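Local coordinates for protein MmoQ Response regulator (PDB 3LJX) that probably makes cyclic di-GMP from two molecules of GTP as a whole response regulator, of which this chain is the piece carrying the HDOD domain, at residues A[200-203]-A[204-207]; A[242-245]-A[246-249]. All blocks are in the same frame, centred on the assembly; numbering follows the deposited sequence.

Contact 1 of 2, residues A[200-203]-A[204-207]; sequences DALQ and LSQQ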
ATOM      1  N   ASP A 200       4.630   2.548 -12.741  1.00 16.21           N
ATOM      2  CA  ASP A 200       4.695   1.673 -13.912  1.00 21.42           C
ATOM      3  C   ASP A 200       5.045   0.247 -13.504  1.00 22.83           C
ATOM      4  O   ASP A 200       4.507  -0.715 -14.053  1.00 25.69           O
ATOM      5  CB  ASP A 200       5.710   2.174 -14.946  1.00 26.07           C
ATOM      6  CG  ASP A 200       5.250   3.449 -15.662  1.00 33.78           C
ATOM      7  OD1 ASP A 200       4.080   3.861 -15.496  1.00 36.66           O
ATOM      8  OD2 ASP A 200       6.067   4.044 -16.398  1.00 34.82           O
ATOM      9  N   ALA A 201       5.948   0.099 -12.544  1.00 21.05           N
ATOM     10  CA  ALA A 201       6.356  -1.242 -12.144  1.00 24.49           C
ATOM     11  C   ALA A 201       5.141  -1.939 -11.529  1.00 27.80           C
ATOM     12  O   ALA A 201       4.877  -3.115 -11.794  1.00 28.61           O
ATOM     13  CB  ALA A 201       7.510  -1.177 -11.175  1.00 21.46           C
ATOM     14  N   LEU A 202       4.377  -1.185 -10.745  1.00 24.45           N
ATOM     15  CA  LEU A 202       3.162  -1.691 -10.116  1.00 23.48           C
ATOM     16  C   LEU A 202       2.130  -2.118 -11.152  1.00 26.21           C
ATOM     17  O   LEU A 202       1.564  -3.217 -11.074  1.00 26.22           O
ATOM     18  CB  LEU A 202       2.550  -0.619  -9.221  1.00 19.13           C
ATOM     19  CG  LEU A 202       1.210  -0.983  -8.591  1.00 25.27           C
ATOM     20  CD1 LEU A 202       1.364  -2.230  -7.715  1.00 25.95           C
ATOM     21  CD2 LEU A 202       0.643   0.202  -7.777  1.00 24.66           C
ATOM     22  N   GLN A 203       1.881  -1.251 -12.127  1.00 17.76           N
ATOM     23  CA  GLN A 203       0.932  -1.592 -13.181  1.00 22.64           C
ATOM     24  C   GLN A 203       1.385  -2.818 -13.972  1.00 26.92           C
ATOM     25  O   GLN A 203       0.589  -3.717 -14.237  1.00 29.86           O
ATOM     26  CB  GLN A 203       0.704  -0.414 -14.125  1.00 26.11           C
ATOM     27  CG  GLN A 203      -0.515  -0.617 -15.008  1.00 35.65           C
ATOM     28  CD  GLN A 203      -0.892   0.617 -15.799  1.00 40.57           C
ATOM     29  OE1 GLN A 203      -0.129   1.580 -15.878  1.00 43.36           O
ATOM     30  NE2 GLN A 203      -2.078   0.592 -16.392  1.00 40.08           N
ATOM     31  N   LEU A 204       2.662  -2.842 -14.350  1.00 23.66           N
ATOM     32  CA  LEU A 204       3.249  -3.999 -15.017  1.00 27.57           C
ATOM     33  C   LEU A 204       3.029  -5.281 -14.203  1.00 29.88           C
ATOM     34  O   LEU A 204       2.694  -6.334 -14.758  1.00 24.97           O
ATOM     35  CB  LEU A 204       4.749  -3.785 -15.206  1.00 29.41           C
ATOM     36  CG  LEU A 204       5.328  -3.903 -16.604  1.00 45.22           C
ATOM     37  CD1 LEU A 204       4.458  -3.162 -17.598  1.00 47.81           C
ATOM     38  CD2 LEU A 204       6.752  -3.352 -16.620  1.00 50.25           C
ATOM     39  N   SER A 205       3.221  -5.196 -12.887  1.00 23.27           N
ATOM     40  CA  SER A 205       3.165  -6.392 -12.053  1.00 26.70           C
ATOM     41  C   SER A 205       1.785  -7.026 -12.095  1.00 30.66           C
ATOM     42  O   SER A 205       1.614  -8.156 -11.648  1.00 30.26           O
ATOM     43  CB  SER A 205       3.480  -6.055 -10.605  1.00 22.31           C
ATOM     44  OG  SER A 205       2.363  -5.406 -10.014  1.00 23.47           O
ATOM     45  N   GLN A 206       0.802  -6.294 -12.611  1.00 27.69           N
ATOM     46  CA  GLN A 206      -0.573  -6.783 -12.630  1.00 32.24           C
ATOM     47  C   GLN A 206      -0.983  -7.548 -13.908  1.00 30.72           C
ATOM     48  O   GLN A 206      -2.062  -8.122 -13.961  1.00 36.10           O
ATOM     49  CB  GLN A 206      -1.540  -5.634 -12.316  1.00 31.02           C
ATOM     50  CG  GLN A 206      -1.329  -5.074 -10.909  1.00 34.92           C
ATOM     51  CD  GLN A 206      -2.026  -3.739 -10.661  1.00 35.84           C
ATOM     52  OE1 GLN A 206      -2.282  -3.376  -9.516  1.00 33.99           O
ATOM     53  NE2 GLN A 206      -2.325  -3.005 -11.731  1.00 34.44           N
ATOM     54  N   GLN A 207      -0.121  -7.558 -14.921  1.00 22.50           N
ATOM     55  CA  GLN A 207      -0.378  -8.320 -16.133  1.00 29.80           C
ATOM     56  C   GLN A 207      -0.326  -9.808 -15.840  1.00 35.17           C
ATOM     57  O   GLN A 207       0.322 -10.248 -14.887  1.00 34.85           O
ATOM     58  CB  GLN A 207       0.677  -8.044 -17.202  1.00 30.77           C
ATOM     59  CG  GLN A 207       0.920  -6.601 -17.536  1.00 34.04           C
ATOM     60  CD  GLN A 207       2.181  -6.471 -18.359  1.00 48.87           C
ATOM     61  OE1 GLN A 207       3.261  -6.187 -17.825  1.00 57.96           O
ATOM     62  NE2 GLN A 207       2.068  -6.726 -19.658  1.00 48.08           N
TER
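The carbonyls of Asp200 and Ala201 still receive helical bonds from Leu204 N and Ser205 N, the first nearly straight (N-H...O 170°), before the chain leaves helix 196-204 through a type I turn from Leu204 to Gln207. Past these two bonds the partners shift: Gln206 N reaches back three residues to Gln203 O at 3.1 Å, approaching from above the carbonyl plane. Leu202 O is gripped by a side chain. Ser205 OG lies between its own backbone N and carbonyl carbon (chi1 75°), which swings the hydroxyl back over the last turn to donate to Leu202 O at 2.6 Å. The CG of Gln206 comes alongside the same oxygen at 3.4 Å, and Gln206 NE2 passes 3.8 Å from Gln203 CA. With an alanine in place of Ser205, Leu202 O would probably lose its hydroxyl donor and the exit from the helix be less firmly fixed. Leu204 lays CB against Asp200 O, 3.3 Å away. Within the HDOD domain this helix end is wedged between two helices: Ala201, Leu204 and Ser205 pack on helix 214-233, Leu202, Gln203 and Gln206 on helix 181-191.

Contact 2 of 2, residues A[242-245]-A[246-249]; sequences ALSP and LLRA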
ATOM      1  N   ALA A 242       0.488 -24.576  -4.539  1.00 80.15           N
ATOM      2  CA  ALA A 242       1.699 -23.816  -4.839  1.00 76.59           C
ATOM      3  C   ALA A 242       1.473 -22.783  -5.944  1.00 71.90           C
ATOM      4  O   ALA A 242       0.355 -22.626  -6.446  1.00 73.26           O
ATOM      5  CB  ALA A 242       2.838 -24.758  -5.219  1.00 76.09           C
ATOM      6  N   LEU A 243       2.548 -22.088  -6.312  1.00 62.54           N
ATOM      7  CA  LEU A 243       2.532 -21.088  -7.378  1.00 48.37           C
ATOM      8  C   LEU A 243       2.580 -21.736  -8.747  1.00 44.37           C
ATOM      9  O   LEU A 243       3.237 -22.767  -8.938  1.00 44.47           O
ATOM     10  CB  LEU A 243       3.738 -20.168  -7.258  1.00 43.94           C
ATOM     11  CG  LEU A 243       3.745 -19.185  -6.098  1.00 46.65           C
ATOM     12  CD1 LEU A 243       5.081 -18.491  -6.038  1.00 44.91           C
ATOM     13  CD2 LEU A 243       2.621 -18.178  -6.254  1.00 48.55           C
ATOM     14  N   SER A 244       1.911 -21.105  -9.707  1.00 38.39           N
ATOM     15  CA  SER A 244       1.894 -21.582 -11.088  1.00 35.58           C
ATOM     16  C   SER A 244       3.314 -21.645 -11.657  1.00 31.87           C
ATOM     17  O   SER A 244       4.217 -20.959 -11.166  1.00 35.25           O
ATOM     18  CB  SER A 244       1.036 -20.644 -11.940  1.00 34.84           C
ATOM     19  OG  SER A 244       1.691 -19.395 -12.145  1.00 36.70           O
ATOM     20  N   PRO A 245       3.515 -22.465 -12.695  1.00 33.07           N
ATOM     21  CA  PRO A 245       4.814 -22.549 -13.389  1.00 29.58           C
ATOM     22  C   PRO A 245       5.302 -21.178 -13.861  1.00 33.97           C
ATOM     23  O   PRO A 245       6.499 -20.872 -13.744  1.00 33.76           O
ATOM     24  CB  PRO A 245       4.514 -23.445 -14.594  1.00 31.05           C
ATOM     25  CG  PRO A 245       3.345 -24.292 -14.154  1.00 32.64           C
ATOM     26  CD  PRO A 245       2.520 -23.408 -13.239  1.00 33.85           C
ATOM     27  N   LEU A 246       4.386 -20.353 -14.371  1.00 35.18           N
ATOM     28  CA  LEU A 246       4.742 -19.010 -14.821  1.00 31.05           C
ATOM     29  C   LEU A 246       5.362 -18.206 -13.685  1.00 31.67           C
ATOM     30  O   LEU A 246       6.456 -17.645 -13.829  1.00 31.49           O
ATOM     31  CB  LEU A 246       3.519 -18.266 -15.349  1.00 33.44           C
ATOM     32  CG  LEU A 246       3.749 -17.267 -16.495  1.00 33.69           C
ATOM     33  CD1 LEU A 246       2.722 -16.168 -16.432  1.00 24.90           C
ATOM     34  CD2 LEU A 246       5.173 -16.683 -16.556  1.00 28.03           C
ATOM     35  N   LEU A 247       4.665 -18.137 -12.553  1.00 30.88           N
ATOM     36  CA  LEU A 247       5.179 -17.367 -11.421  1.00 30.37           C
ATOM     37  C   LEU A 247       6.527 -17.931 -10.951  1.00 28.65           C
ATOM     38  O   LEU A 247       7.439 -17.169 -10.643  1.00 23.36           O
ATOM     39  CB  LEU A 247       4.179 -17.322 -10.263  1.00 28.04           C
ATOM     40  CG  LEU A 247       3.249 -16.117 -10.184  1.00 33.55           C
ATOM     41  CD1 LEU A 247       4.068 -14.833 -10.147  1.00 34.61           C
ATOM     42  CD2 LEU A 247       2.264 -16.095 -11.335  1.00 33.44           C
ATOM     43  N   ARG A 248       6.661 -19.258 -10.913  1.00 23.12           N
ATOM     44  CA  ARG A 248       7.931 -19.839 -10.478  1.00 27.59           C
ATOM     45  C   ARG A 248       9.015 -19.445 -11.455  1.00 27.83           C
ATOM     46  O   ARG A 248      10.135 -19.151 -11.053  1.00 26.47           O
ATOM     47  CB  ARG A 248       7.865 -21.364 -10.341  1.00 31.48           C
ATOM     48  CG  ARG A 248       7.028 -21.855  -9.169  1.00 41.15           C
ATOM     49  CD  ARG A 248       7.229 -23.358  -8.928  1.00 53.01           C
ATOM     50  NE  ARG A 248       6.824 -24.178 -10.076  1.00 62.72           N
ATOM     51  CZ  ARG A 248       7.637 -24.979 -10.772  1.00 66.32           C
ATOM     52  NH1 ARG A 248       8.923 -25.085 -10.447  1.00 71.31           N
ATOM     53  NH2 ARG A 248       7.163 -25.680 -11.799  1.00 61.08           N
ATOM     54  N   ALA A 249       8.679 -19.426 -12.743  1.00 26.78           N
ATOM     55  CA  ALA A 249       9.662 -19.046 -13.753  1.00 27.25           C
ATOM     56  C   ALA A 249      10.048 -17.573 -13.593  1.00 27.93           C
ATOM     57  O   ALA A 249      11.219 -17.195 -13.756  1.00 19.81           O
ATOM     58  CB  ALA A 249       9.142 -19.342 -15.174  1.00 23.41           C
TER
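A chi1 of 72° tucks Ser244 OG in over its own backbone and aims it at Leu247 N, while the chi1 of Arg248, -71°, sets CG beside its backbone N and leads the side chain back past the carbonyls of Leu243 and Ser244. Ser244 OG accepts from Leu247 N at 3.3 Å in an almost straight bond (N-H...O 171°), and Leu247 CD2 lies 3.4 Å from the same oxygen. This is an N-cap: the serine side chain takes up an amide at the start of helix 245-254, where no preceding turn supplies a carbonyl. The backbone of Ser244 adds a second link, its O receiving Arg248 N at 3.0 Å nearly along the C=O axis, and Pro245 O takes Ala249 N at 2.8 Å one step later. Pro245, which has no N-H to give, occupies the first helical position after the cap. On the inner side Leu243 CB meets Leu247 CB at 4.2 Å, and both leucines rest on Leu225 and His228 of helix 214-233. Arg248 CG runs over Ser244 O at 3.6 Å, and Leu243 O lies beside the rim of the Arg248 guanidinium, 4.0 Å from NE, too long for a hydrogen bond.

Contact 1 closes one helix and contact 2 opens another, in series along the chain, with centres about 17 Å apart and no touch between them. Helix 214-233 lies between them in the chain and packs against both, so the two ends share one neighbour. Residues 200-207 are partly buried and also meet helix 181-191, whereas residues 242-249 form a surface contact farther from the centre of the chain. Each uses one serine hydroxyl, in opposite roles: a donor to a carbonyl at the C-terminal end, an acceptor from an amide at the N-terminal end. Backbone bonds hold both; contact 2 adds an apolar leucine pair, with no such pair across contact 1.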